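Local coordinates for putative deoxyribonuclease yjjV (PDB 1ZZM), which is a TatD-type metal-dependent hydrolase that binds two divalent metal cations and probably acts on ester bonds, possibly those of DNA, at residues W114-D117 / E118-L122; D139-A142 / M143-R147; E79-Q82 / Q83-R87; L100-G104 / D105-F109; I176-G179 / G180-Y184. All coordinates share one frame; numbering follows the deposited sequence.

Contact 1 (W114-D117 / E118-L122). With ZN (zinc ion), chain D.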
loop_
_atom_site.group_PDB
_atom_site.type_symbol
_atom_site.label_atom_id
_atom_site.label_comp_id
_atom_site.label_asym_id
_atom_site.label_seq_id
_atom_site.Cartn_x
_atom_site.Cartn_y
_atom_site.Cartn_z
ATOM N N TRP A 114 6.017 19.001 -2.249
ATOM C CA TRP A 114 5.852 19.448 -3.649
ATOM C C TRP A 114 5.777 18.201 -4.529
ATOM O O TRP A 114 4.948 18.104 -5.462
ATOM C CB TRP A 114 7.061 20.299 -4.083
ATOM C CG TRP A 114 6.992 20.700 -5.506
ATOM C CD1 TRP A 114 6.277 21.749 -6.022
ATOM C CD2 TRP A 114 7.628 20.059 -6.609
ATOM N NE1 TRP A 114 6.436 21.801 -7.390
ATOM C CE2 TRP A 114 7.259 20.772 -7.777
ATOM C CE3 TRP A 114 8.477 18.953 -6.731
ATOM C CZ2 TRP A 114 7.710 20.412 -9.053
ATOM C CZ3 TRP A 114 8.925 18.598 -7.998
ATOM C CH2 TRP A 114 8.539 19.328 -9.144
ATOM N N LEU A 115 6.650 17.241 -4.240
ATOM C CA LEU A 115 6.699 16.021 -5.042
ATOM C C LEU A 115 5.408 15.225 -4.914
ATOM O O LEU A 115 4.906 14.669 -5.899
ATOM C CB LEU A 115 7.903 15.154 -4.638
ATOM C CG LEU A 115 8.035 13.845 -5.426
ATOM C CD1 LEU A 115 8.081 14.160 -6.907
ATOM C CD2 LEU A 115 9.335 13.115 -5.015
ATOM N N LEU A 116 4.878 15.136 -3.706
ATOM C CA LEU A 116 3.596 14.450 -3.525
ATOM C C LEU A 116 2.506 15.135 -4.361
ATOM O O LEU A 116 1.732 14.479 -5.046
ATOM C CB LEU A 116 3.167 14.499 -2.054
ATOM C CG LEU A 116 1.753 14.026 -1.730
ATOM C CD1 LEU A 116 1.636 12.494 -1.993
ATOM C CD2 LEU A 116 1.417 14.376 -0.289
ATOM N N ASP A 117 2.430 16.459 -4.312
ATOM C CA ASP A 117 1.373 17.115 -5.077
ATOM C C ASP A 117 1.532 16.940 -6.588
ATOM O O ASP A 117 0.536 16.877 -7.296
ATOM C CB ASP A 117 1.247 18.594 -4.687
ATOM C CG ASP A 117 0.495 18.793 -3.387
ATOM O OD1 ASP A 117 -0.107 17.826 -2.863
ATOM O OD2 ASP A 117 0.483 19.923 -2.854
ATOM N N GLU A 118 2.772 16.876 -7.091
ATOM C CA GLU A 118 2.982 16.655 -8.514
ATOM C C GLU A 118 2.395 15.298 -8.903
ATOM O O GLU A 118 1.829 15.132 -9.984
ATOM C CB GLU A 118 4.480 16.666 -8.866
ATOM C CG GLU A 118 5.116 18.065 -8.904
ATOM C CD GLU A 118 4.371 19.025 -9.831
ATOM O OE1 GLU A 118 4.204 18.716 -11.037
ATOM O OE2 GLU A 118 3.936 20.081 -9.344
ATOM N N GLN A 119 2.535 14.318 -8.016
ATOM C CA GLN A 119 2.026 12.989 -8.324
ATOM C C GLN A 119 0.533 12.902 -8.111
ATOM O O GLN A 119 -0.144 12.147 -8.805
ATOM C CB GLN A 119 2.780 11.970 -7.490
ATOM C CG GLN A 119 4.227 11.950 -7.916
ATOM C CD GLN A 119 5.051 10.981 -7.132
ATOM O OE1 GLN A 119 5.506 11.281 -6.015
ATOM N NE2 GLN A 119 5.225 9.816 -7.675
ATOM N N LEU A 120 0.016 13.686 -7.171
ATOM C CA LEU A 120 -1.423 13.695 -6.951
ATOM C C LEU A 120 -2.061 14.283 -8.214
ATOM O O LEU A 120 -3.140 13.860 -8.623
ATOM C CB LEU A 120 -1.782 14.514 -5.696
ATOM C CG LEU A 120 -1.429 13.829 -4.352
ATOM C CD1 LEU A 120 -1.898 14.693 -3.201
ATOM C CD2 LEU A 120 -2.085 12.435 -4.244
ATOM N N LYS A 121 -1.399 15.249 -8.845
ATOM C CA LYS A 121 -1.946 15.817 -10.066
ATOM C C LYS A 121 -1.992 14.748 -11.170
ATOM O O LYS A 121 -2.952 14.715 -11.939
ATOM C CB LYS A 121 -1.117 17.020 -10.555
ATOM C CG LYS A 121 -1.246 18.252 -9.689
ATOM C CD LYS A 121 -0.532 19.439 -10.336
ATOM C CE LYS A 121 -1.071 20.763 -9.788
ATOM N NZ LYS A 121 -0.623 21.078 -8.385
ATOM N N LEU A 122 -0.977 13.883 -11.237
ATOM C CA LEU A 122 -0.952 12.835 -12.245
ATOM C C LEU A 122 -2.046 11.794 -12.020
ATOM O O LEU A 122 -2.681 11.333 -12.974
ATOM C CB LEU A 122 0.409 12.144 -12.304
ATOM C CG LEU A 122 1.481 13.002 -12.972
ATOM C CD1 LEU A 122 2.884 12.409 -12.804
ATOM C CD2 LEU A 122 1.121 13.125 -14.459
HETATM ZN ZN ZN D . -0.967 19.956 -1.620
HETATM O O HOH W 1 3.481 20.362 -6.683
#
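W114 and E118 meet one turn apart on the outer side of a helix, where CG of the glutamate sits over one face of the indole, 3.5 Å from the centroid of the six-membered ring and 13° off its normal, a CH-pi contact. With CG anti to the carbonyl carbon (chi1 -76°), the glutamate brings this methylene over the ring; a bend further out sends the carboxylate along the indole, turned 22° from its plane. This is the solvent side, and a water bridges it, donating to W114 O and, at 2.7 Å, to E118 OE2. Were E118 shortened to an alanine, that face of the indole would probably be uncovered and the bridging water left without its carboxylate acceptor.

The other side is apolar and buried under the rest of the fold. L116 CG lies 4.0 Å from L120 CD1, while L120 N donates to L116 O at 2.8 Å, the shortest backbone bond between the two turns. D117 binds the zinc ion through OD2 at 1.9 Å, with OD1 farther from the metal at 2.6 Å.

Helix 109-125 connects parallel strands 95-101 and 130-135. L116 and L120 rest on I98 of the first strand, L115 packs on L78 of helix 75-87, and L116 reaches L141 of helix 138-148, whose H144 and H148 complete the zinc site of D117.

Contact 2 (D139-A142 / M143-R147). With ZN (zinc ion), chain D.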
loop_
_atom_site.group_PDB
_atom_site.type_symbol
_atom_site.label_atom_id
_atom_site.label_comp_id
_atom_site.label_asym_id
_atom_site.label_seq_id
_atom_site.Cartn_x
_atom_site.Cartn_y
_atom_site.Cartn_z
ATOM N N ASP A 139 -1.440 14.181 9.682
ATOM C CA ASP A 139 -2.180 15.431 9.645
ATOM C C ASP A 139 -1.878 16.213 8.361
ATOM O O ASP A 139 -2.784 16.668 7.682
ATOM C CB ASP A 139 -1.831 16.280 10.876
ATOM C CG ASP A 139 -2.247 15.614 12.186
ATOM O OD1 ASP A 139 -3.024 14.627 12.186
ATOM O OD2 ASP A 139 -1.783 16.085 13.241
ATOM N N LYS A 140 -0.603 16.348 8.029
ATOM C CA LYS A 140 -0.199 17.067 6.825
ATOM C C LYS A 140 -0.695 16.360 5.581
ATOM O O LYS A 140 -1.208 17.001 4.668
ATOM C CB LYS A 140 1.325 17.203 6.774
ATOM C CG LYS A 140 1.857 18.360 7.618
ATOM C CD LYS A 140 1.383 19.697 7.026
ATOM C CE LYS A 140 2.058 20.888 7.677
ATOM N NZ LYS A 140 1.449 22.172 7.201
ATOM N N LEU A 141 -0.576 15.032 5.554
ATOM C CA LEU A 141 -1.023 14.281 4.384
ATOM C C LEU A 141 -2.517 14.502 4.209
ATOM O O LEU A 141 -2.976 14.766 3.109
ATOM C CB LEU A 141 -0.719 12.782 4.545
ATOM C CG LEU A 141 -1.278 11.934 3.392
ATOM C CD1 LEU A 141 -0.657 12.410 2.075
ATOM C CD2 LEU A 141 -0.975 10.453 3.625
ATOM N N ALA A 142 -3.269 14.422 5.304
ATOM C CA ALA A 142 -4.719 14.651 5.224
ATOM C C ALA A 142 -5.042 16.063 4.699
ATOM O O ALA A 142 -6.020 16.260 3.958
ATOM C CB ALA A 142 -5.368 14.458 6.597
ATOM N N MET A 143 -4.243 17.047 5.099
ATOM C CA MET A 143 -4.466 18.411 4.644
ATOM C C MET A 143 -4.379 18.487 3.107
ATOM O O MET A 143 -5.231 19.104 2.466
ATOM C CB MET A 143 -3.434 19.349 5.278
ATOM C CG MET A 143 -3.536 20.793 4.820
ATOM S SD MET A 143 -1.963 21.679 5.221
ATOM C CE MET A 143 -0.815 20.860 4.021
ATOM N N HIS A 144 -3.362 17.839 2.527
ATOM C CA HIS A 144 -3.181 17.811 1.067
ATOM C C HIS A 144 -4.304 16.991 0.408
ATOM O O HIS A 144 -4.860 17.416 -0.600
ATOM C CB HIS A 144 -1.807 17.192 0.670
ATOM C CG HIS A 144 -0.618 18.065 0.996
ATOM N ND1 HIS A 144 -0.334 19.228 0.314
ATOM C CD2 HIS A 144 0.314 17.975 1.976
ATOM C CE1 HIS A 144 0.713 19.823 0.862
ATOM N NE2 HIS A 144 1.124 19.083 1.877
ATOM N N LEU A 145 -4.646 15.822 0.963
ATOM C CA LEU A 145 -5.721 15.030 0.328
ATOM C C LEU A 145 -7.035 15.810 0.291
ATOM O O LEU A 145 -7.773 15.777 -0.711
ATOM C CB LEU A 145 -5.942 13.707 1.054
ATOM C CG LEU A 145 -4.661 12.842 1.147
ATOM C CD1 LEU A 145 -4.947 11.586 1.983
ATOM C CD2 LEU A 145 -4.169 12.462 -0.234
ATOM N N LYS A 146 -7.360 16.467 1.398
ATOM C CA LYS A 146 -8.585 17.240 1.416
ATOM C C LYS A 146 -8.545 18.314 0.314
ATOM O O LYS A 146 -9.485 18.454 -0.456
ATOM C CB LYS A 146 -8.794 17.884 2.780
ATOM C CG LYS A 146 -10.145 18.647 2.878
ATOM C CD LYS A 146 -10.151 19.562 4.087
ATOM C CE LYS A 146 -11.465 20.347 4.227
ATOM N NZ LYS A 146 -12.549 19.483 4.783
ATOM N N ARG A 147 -7.443 19.043 0.215
ATOM C CA ARG A 147 -7.326 20.091 -0.789
ATOM C C ARG A 147 -7.388 19.657 -2.235
ATOM O O ARG A 147 -8.062 20.288 -3.054
ATOM C CB ARG A 147 -6.009 20.852 -0.596
ATOM C CG ARG A 147 -6.025 21.675 0.652
ATOM C CD ARG A 147 -4.801 22.510 0.792
ATOM N NE ARG A 147 -4.973 23.415 1.927
ATOM C CZ ARG A 147 -3.965 23.934 2.608
ATOM N NH1 ARG A 147 -2.725 23.633 2.265
ATOM N NH2 ARG A 147 -4.203 24.741 3.637
HETATM ZN ZN ZN D . -0.967 19.956 -1.620
#
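K140 and M143 run alongside each other on the exposed flank of helix 138-148, and their contact is apolar: K140 CD is 3.9 Å from M143 CE. On the buried flank L141 CG meets L145 CD1, also at 3.9 Å.

A second kind of packing sets the methionine against flat polar groups. M143 takes CG anti to the backbone N (chi1 177°) and then folds at chi3 (69°), which carries its methyl over one face of the H144 imidazole, 3.4 Å above the ring plane and offset toward the rim. Its CG, in turn, lies over the centre of the R147 guanidinium, so one thioether chain covers parts of two flat groups.

Backbone hydrogen bonds of the i to i+4 kind hold the turns together, from L145 N to L141 O and from K146 N to A142 O, both 2.9 Å long and nearly straight at 167°.

Metal coordination falls to H144, whose ND1 binds the zinc ion at 2.2 Å. The other ring nitrogen, NE2, is hydrogen-bonded to OE1 of Q113 on helix 109-125, and the two bonds together would fix the rotation of the imidazole.

D117 and H148 supply the other protein ligands. H144 and H148, four residues apart on one helix, form an HxxxH pair, a spacing familiar from helical zinc sites, and here the metal ties together two successive helices of the TIM-barrel fold.

Contact 3 (E79-Q82 / Q83-R87)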
loop_
_atom_site.group_PDB
_atom_site.type_symbol
_atom_site.label_atom_id
_atom_site.label_comp_id
_atom_site.label_asym_id
_atom_site.label_seq_id
_atom_site.Cartn_x
_atom_site.Cartn_y
_atom_site.Cartn_z
ATOM N N GLU A 79 8.855 13.083 -15.256
ATOM C CA GLU A 79 8.445 12.996 -16.646
ATOM C C GLU A 79 8.299 11.507 -16.999
ATOM O O GLU A 79 7.391 11.115 -17.747
ATOM C CB GLU A 79 9.484 13.650 -17.555
ATOM C CG GLU A 79 9.075 13.590 -19.005
ATOM C CD GLU A 79 10.103 14.197 -19.934
ATOM O OE1 GLU A 79 10.455 15.391 -19.804
ATOM O OE2 GLU A 79 10.544 13.459 -20.792
ATOM N N GLN A 80 9.187 10.669 -16.472
ATOM C CA GLN A 80 9.094 9.228 -16.770
ATOM C C GLN A 80 7.791 8.627 -16.230
ATOM O O GLN A 80 7.172 7.764 -16.859
ATOM C CB GLN A 80 10.254 8.467 -16.152
ATOM C CG GLN A 80 11.574 8.706 -16.791
ATOM C CD GLN A 80 12.660 7.969 -16.016
ATOM O OE1 GLN A 80 12.744 6.715 -16.033
ATOM N NE2 GLN A 80 13.458 8.724 -15.298
ATOM N N LEU A 81 7.405 9.075 -15.044
ATOM C CA LEU A 81 6.154 8.609 -14.431
ATOM C C LEU A 81 4.961 9.011 -15.332
ATOM O O LEU A 81 4.095 8.169 -15.663
ATOM C CB LEU A 81 6.027 9.231 -13.043
ATOM C CG LEU A 81 4.688 8.948 -12.356
ATOM C CD1 LEU A 81 4.486 7.402 -12.242
ATOM C CD2 LEU A 81 4.686 9.603 -10.939
ATOM N N GLN A 82 4.918 10.283 -15.737
ATOM C CA GLN A 82 3.830 10.733 -16.591
ATOM C C GLN A 82 3.787 9.967 -17.918
ATOM O O GLN A 82 2.733 9.492 -18.328
ATOM C CB GLN A 82 3.905 12.256 -16.821
ATOM C CG GLN A 82 2.771 12.810 -17.697
ATOM C CD GLN A 82 3.116 12.760 -19.183
ATOM O OE1 GLN A 82 4.214 13.145 -19.579
ATOM N NE2 GLN A 82 2.172 12.290 -20.010
ATOM N N GLN A 83 4.930 9.824 -18.589
ATOM C CA GLN A 83 4.928 9.081 -19.850
ATOM C C GLN A 83 4.520 7.630 -19.654
ATOM O O GLN A 83 3.832 7.054 -20.513
ATOM C CB GLN A 83 6.317 9.101 -20.490
ATOM C CG GLN A 83 6.715 10.441 -20.964
ATOM C CD GLN A 83 8.121 10.392 -21.545
ATOM O OE1 GLN A 83 8.868 9.427 -21.335
ATOM N NE2 GLN A 83 8.488 11.420 -22.260
ATOM N N ALA A 84 4.950 7.021 -18.547
ATOM C CA ALA A 84 4.575 5.634 -18.307
ATOM C C ALA A 84 3.073 5.546 -18.124
ATOM O O ALA A 84 2.411 4.689 -18.724
ATOM C CB ALA A 84 5.290 5.082 -17.071
ATOM N N LEU A 85 2.525 6.440 -17.312
ATOM C CA LEU A 85 1.086 6.447 -17.075
ATOM C C LEU A 85 0.293 6.675 -18.383
ATOM O O LEU A 85 -0.752 6.052 -18.596
ATOM C CB LEU A 85 0.725 7.542 -16.062
ATOM C CG LEU A 85 1.314 7.285 -14.656
ATOM C CD1 LEU A 85 0.929 8.430 -13.729
ATOM C CD2 LEU A 85 0.767 5.924 -14.113
ATOM N N GLU A 86 0.784 7.586 -19.221
ATOM C CA GLU A 86 0.142 7.918 -20.512
ATOM C C GLU A 86 -0.009 6.672 -21.379
ATOM O O GLU A 86 -1.007 6.509 -22.080
ATOM C CB GLU A 86 1.001 8.962 -21.229
ATOM C CG GLU A 86 0.627 9.299 -22.657
ATOM C CD GLU A 86 -0.740 9.931 -22.797
ATOM O OE1 GLU A 86 -1.217 10.571 -21.838
ATOM O OE2 GLU A 86 -1.338 9.795 -23.887
ATOM N N ARG A 87 0.981 5.794 -21.331
ATOM C CA ARG A 87 0.940 4.566 -22.109
ATOM C C ARG A 87 0.041 3.515 -21.466
ATOM O O ARG A 87 -0.270 2.495 -22.089
ATOM C CB ARG A 87 2.358 4.025 -22.302
ATOM C CG ARG A 87 3.131 4.822 -23.350
ATOM C CD ARG A 87 4.628 4.649 -23.181
ATOM N NE ARG A 87 5.047 3.268 -23.379
ATOM C CZ ARG A 87 5.077 2.643 -24.553
ATOM N NH1 ARG A 87 4.713 3.266 -25.674
ATOM N NH2 ARG A 87 5.482 1.383 -24.598
HETATM O O HOH W 2 11.222 10.576 -20.159
#
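The carboxylate of E79 and the amide of Q83 are turned 50° against each other, and neither lies flat on the other. E79 OE2 comes within 3.2 Å of Q83 NE2, but the N-H does not point at the oxygen, so this is not a hydrogen bond. A water makes the link instead, donating to E79 OE2 at 3.0 Å and to Q83 OE1 at 2.9 Å. A second amide, that of Q82, stands almost upright to that of Q83, their planes 79° apart. Bent at chi2 (-88°), the Q82 chain runs forward along the helix toward the next turn, and NE2 arrives 3.7 Å from CB of E86. The polar ends of both Q82 and E86 meet a common partner beyond these turns, the hydroxyl of Y126.

Beneath these groups, helix 75-87 keeps its regular bonding, with Q83 N donating almost straight to E79 O at 2.9 Å. L81 and L85 occupy its buried flank, CD1 of the former 4.0 Å from CG of the latter. They face inward, L81 on L63 of strand 59-63 and on L122 of helix 109-125, L85 on Y126 and L128.

The chemistry therefore divides by side. Leucines seat the helix against the barrel, Q82 and E86 are hydrogen-bonded directly to Y126, and on the exposed surface E79 and Q83 are joined through a water and not by a direct bond.

Contact 4 (L100-G104 / D105-F109)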
loop_
_atom_site.group_PDB
_atom_site.type_symbol
_atom_site.label_atom_id
_atom_site.label_comp_id
_atom_site.label_asym_id
_atom_site.label_seq_id
_atom_site.Cartn_x
_atom_site.Cartn_y
_atom_site.Cartn_z
ATOM N N LEU A 100 4.588 10.935 2.326
ATOM C CA LEU A 100 5.456 11.741 3.157
ATOM C C LEU A 100 6.045 10.907 4.277
ATOM O O LEU A 100 5.454 9.917 4.710
ATOM C CB LEU A 100 4.660 12.875 3.786
ATOM C CG LEU A 100 3.823 13.700 2.798
ATOM C CD1 LEU A 100 2.838 14.466 3.613
ATOM C CD2 LEU A 100 4.701 14.617 1.921
ATOM N N ASP A 101 7.192 11.330 4.787
ATOM C CA ASP A 101 7.821 10.546 5.855
ATOM C C ASP A 101 8.740 11.516 6.606
ATOM O O ASP A 101 9.716 12.003 6.028
ATOM C CB ASP A 101 8.632 9.437 5.189
ATOM C CG ASP A 101 9.249 8.471 6.180
ATOM O OD1 ASP A 101 9.683 8.935 7.240
ATOM O OD2 ASP A 101 9.303 7.246 5.892
ATOM N N LEU A 102 8.464 11.769 7.882
ATOM C CA LEU A 102 9.286 12.714 8.624
ATOM C C LEU A 102 10.447 12.100 9.378
ATOM O O LEU A 102 10.988 12.713 10.295
ATOM C CB LEU A 102 8.425 13.547 9.588
ATOM C CG LEU A 102 7.744 14.775 8.951
ATOM C CD1 LEU A 102 6.819 15.420 9.979
ATOM C CD2 LEU A 102 8.778 15.778 8.443
ATOM N N PHE A 103 10.838 10.899 8.992
ATOM C CA PHE A 103 11.949 10.244 9.650
ATOM C C PHE A 103 13.259 10.826 9.118
ATOM O O PHE A 103 13.381 11.110 7.920
ATOM C CB PHE A 103 11.939 8.746 9.364
ATOM C CG PHE A 103 12.887 7.984 10.228
ATOM C CD1 PHE A 103 12.569 7.729 11.560
ATOM C CD2 PHE A 103 14.133 7.593 9.744
ATOM C CE1 PHE A 103 13.485 7.096 12.402
ATOM C CE2 PHE A 103 15.055 6.960 10.572
ATOM C CZ PHE A 103 14.731 6.712 11.906
ATOM N N GLY A 104 14.233 11.006 10.009
ATOM C CA GLY A 104 15.527 11.522 9.592
ATOM C C GLY A 104 15.869 12.897 10.132
ATOM O O GLY A 104 14.989 13.670 10.504
ATOM N N ASP A 105 17.160 13.219 10.186
ATOM C CA ASP A 105 17.549 14.538 10.684
ATOM C C ASP A 105 17.169 15.635 9.701
ATOM O O ASP A 105 16.985 16.778 10.087
ATOM C CB ASP A 105 19.035 14.607 10.988
ATOM C CG ASP A 105 19.376 14.000 12.337
ATOM O OD1 ASP A 105 18.452 13.725 13.144
ATOM O OD2 ASP A 105 20.577 13.822 12.591
ATOM N N ASP A 106 17.070 15.305 8.423
ATOM C CA ASP A 106 16.617 16.317 7.462
ATOM C C ASP A 106 15.826 15.679 6.349
ATOM O O ASP A 106 16.336 15.368 5.276
ATOM C CB ASP A 106 17.745 17.145 6.861
ATOM C CG ASP A 106 17.209 18.233 5.943
ATOM O OD1 ASP A 106 16.004 18.624 6.099
ATOM O OD2 ASP A 106 17.981 18.685 5.069
ATOM N N PRO A 107 14.543 15.465 6.611
ATOM C CA PRO A 107 13.622 14.850 5.666
ATOM C C PRO A 107 13.284 15.697 4.421
ATOM O O PRO A 107 12.632 15.204 3.505
ATOM C CB PRO A 107 12.408 14.560 6.537
ATOM C CG PRO A 107 12.400 15.726 7.475
ATOM C CD PRO A 107 13.856 15.849 7.856
ATOM N N GLN A 108 13.733 16.945 4.373
ATOM C CA GLN A 108 13.444 17.809 3.213
ATOM C C GLN A 108 11.924 17.779 2.975
ATOM O O GLN A 108 11.441 17.503 1.877
ATOM C CB GLN A 108 14.192 17.302 1.996
ATOM C CG GLN A 108 15.709 17.482 2.107
ATOM C CD GLN A 108 16.459 16.906 0.933
ATOM O OE1 GLN A 108 16.225 17.286 -0.219
ATOM N NE2 GLN A 108 17.384 15.992 1.214
ATOM N N PHE A 109 11.196 18.060 4.043
ATOM C CA PHE A 109 9.731 18.017 4.035
ATOM C C PHE A 109 9.020 18.892 3.006
ATOM O O PHE A 109 8.011 18.461 2.445
ATOM C CB PHE A 109 9.225 18.306 5.459
ATOM C CG PHE A 109 7.822 17.815 5.725
ATOM C CD1 PHE A 109 7.408 16.574 5.270
ATOM C CD2 PHE A 109 6.926 18.603 6.442
ATOM C CE1 PHE A 109 6.096 16.120 5.528
ATOM C CE2 PHE A 109 5.617 18.162 6.705
ATOM C CZ PHE A 109 5.212 16.914 6.241
#
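L102, P107 and F109 form an apolar cluster within the beta-alpha loop between strand 95-101 and helix 109-125. The loop lies at the C-terminal end of a barrel strand, the end that carries the active site in TIM-barrel hydrolases of this superfamily. Consistent with that, D101 OD2 is hydrogen-bonded to NE2 of H133, a metal ligand, and forms a salt bridge with R135, while OD1 accepts from F103 N at 2.9 Å in an Asx turn that bends the chain out of the strand. D101, F103, D106, P107 and Q108 also line a pocket holding a glycol chain that probably comes from the crystallisation liquor.

The two arms of the loop run 161° apart in direction, and no hydrogen bond joins them; apolar contacts do. G104 lets the chain reverse, with backbone angles (phi 114°) at which a side chain would jam against the preceding carbonyl. P107 places its CG 3.7 Å from L102 CD2.

F109 fills the base of the loop. L100 approaches at its edge, CB lying near the ring plane 4.0 Å from F109 CE1. Over one face comes a CH-pi contact: L102 CD2 is 3.7 Å from the ring centroid, 20° off the normal.

Contact 5 (I176-G179 / G180-Y184)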
loop_
_atom_site.group_PDB
_atom_site.type_symbol
_atom_site.label_atom_id
_atom_site.label_comp_id
_atom_site.label_asym_id
_atom_site.label_seq_id
_atom_site.Cartn_x
_atom_site.Cartn_y
_atom_site.Cartn_z
ATOM N N ILE A 176 -7.725 2.266 4.568
ATOM C CA ILE A 176 -6.679 2.112 5.583
ATOM C C ILE A 176 -6.033 0.727 5.402
ATOM O O ILE A 176 -6.704 -0.304 5.498
ATOM C CB ILE A 176 -7.289 2.202 7.036
ATOM C CG1 ILE A 176 -7.930 3.574 7.288
ATOM C CG2 ILE A 176 -6.220 1.903 8.115
ATOM C CD1 ILE A 176 -7.019 4.815 7.096
ATOM N N GLY A 177 -4.715 0.703 5.183
ATOM C CA GLY A 177 -4.035 -0.563 4.989
ATOM C C GLY A 177 -3.684 -1.216 6.315
ATOM O O GLY A 177 -3.045 -0.614 7.177
ATOM N N VAL A 178 -4.121 -2.450 6.485
ATOM C CA VAL A 178 -3.896 -3.189 7.725
ATOM C C VAL A 178 -2.791 -4.212 7.495
ATOM O O VAL A 178 -2.969 -5.163 6.715
ATOM C CB VAL A 178 -5.160 -3.967 8.190
ATOM C CG1 VAL A 178 -4.890 -4.606 9.541
ATOM C CG2 VAL A 178 -6.359 -3.036 8.313
ATOM N N GLY A 179 -1.682 -4.012 8.201
ATOM C CA GLY A 179 -0.532 -4.886 8.096
ATOM C C GLY A 179 -0.001 -5.321 9.459
ATOM O O GLY A 179 -0.719 -5.269 10.473
ATOM N N GLY A 180 1.275 -5.691 9.485
ATOM C CA GLY A 180 1.918 -6.214 10.689
ATOM C C GLY A 180 1.834 -5.403 11.960
ATOM O O GLY A 180 2.048 -5.930 13.069
ATOM N N THR A 181 1.511 -4.122 11.813
ATOM C CA THR A 181 1.400 -3.240 12.966
ATOM C C THR A 181 0.398 -3.765 13.983
ATOM O O THR A 181 0.596 -3.601 15.198
ATOM C CB THR A 181 0.947 -1.832 12.551
ATOM O OG1 THR A 181 1.915 -1.268 11.659
ATOM C CG2 THR A 181 0.778 -0.932 13.796
ATOM N N ILE A 182 -0.671 -4.409 13.516
ATOM C CA ILE A 182 -1.665 -4.872 14.468
ATOM C C ILE A 182 -1.262 -6.103 15.270
ATOM O O ILE A 182 -2.017 -6.525 16.138
ATOM C CB ILE A 182 -3.043 -5.152 13.819
ATOM C CG1 ILE A 182 -2.972 -6.255 12.753
ATOM C CG2 ILE A 182 -3.584 -3.861 13.210
ATOM C CD1 ILE A 182 -2.328 -7.535 13.188
ATOM N N THR A 183 -0.097 -6.682 14.968
ATOM C CA THR A 183 0.339 -7.875 15.702
ATOM C C THR A 183 1.169 -7.538 16.928
ATOM O O THR A 183 1.602 -8.448 17.651
ATOM C CB THR A 183 1.166 -8.857 14.835
ATOM O OG1 THR A 183 2.400 -8.245 14.461
ATOM C CG2 THR A 183 0.391 -9.278 13.601
ATOM N N TYR A 184 1.378 -6.239 17.160
ATOM C CA TYR A 184 2.154 -5.730 18.293
ATOM C C TYR A 184 1.274 -4.922 19.262
ATOM O O TYR A 184 1.331 -3.696 19.279
ATOM C CB TYR A 184 3.260 -4.800 17.776
ATOM C CG TYR A 184 4.306 -5.481 16.910
ATOM C CD1 TYR A 184 5.376 -6.145 17.492
ATOM C CD2 TYR A 184 4.249 -5.416 15.514
ATOM C CE1 TYR A 184 6.379 -6.719 16.718
ATOM C CE2 TYR A 184 5.250 -5.998 14.722
ATOM C CZ TYR A 184 6.316 -6.641 15.341
ATOM O OH TYR A 184 7.357 -7.166 14.621
#
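Between V178 and I182 the backbone passes from an extended strand, ending at V178, through G179 into a 3-10 turn beginning at G180. I182 N donates to G179 O at 3.2 Å and 167°, the i to i+3 bond expected of such a turn. One step on, G180 O is gripped twice, by T183 N and, in its carbonyl plane, by T183 OG1 at 2.7 Å. At G179 a CB would clash with the following nitrogen, so a glycine suits the junction.

Among side chains, V178 and I182 cross at about a right angle, V178 CG1 meeting I182 CG2 at 4.0 Å. I182 holds CG1 between the backbone N and the carbonyl carbon (chi1 61°), which places it 3.4 Å from G179 O. Cutting I182 back to an alanine would probably leave V178 CG1 without this neighbour and open a gap beneath the flanking helices.

Those helices are 190-196, whose I194 touches both V178 and I182, and 226-236, which contributes V229 to V178 and V232 to I182.

Overall arrangement
Contacts 1 and 2 share a zinc ion: D117 OD2 and H144 ND1, 3.3 Å apart, both bind it, and deeper in, L116 CD2 meets L141 CD1 at 3.7 Å. This metal is peripheral: D117, H144 and H148 are none of the active-site ligands, and another zinc ion lies about 10 Å from the L141 side chain. Contact 3 backs onto contact 1 through L122 and Q82. Contact 4 reaches the active site, the D101 side chain about 3 Å from that of H133, and touches contact 2 where F109 meets K140. Contact 5 lies across the chain's centre from contact 1, centres about 27 Å apart, yet G179 is about 7 Å from the side chains of D207 and H157, active-site metal ligands.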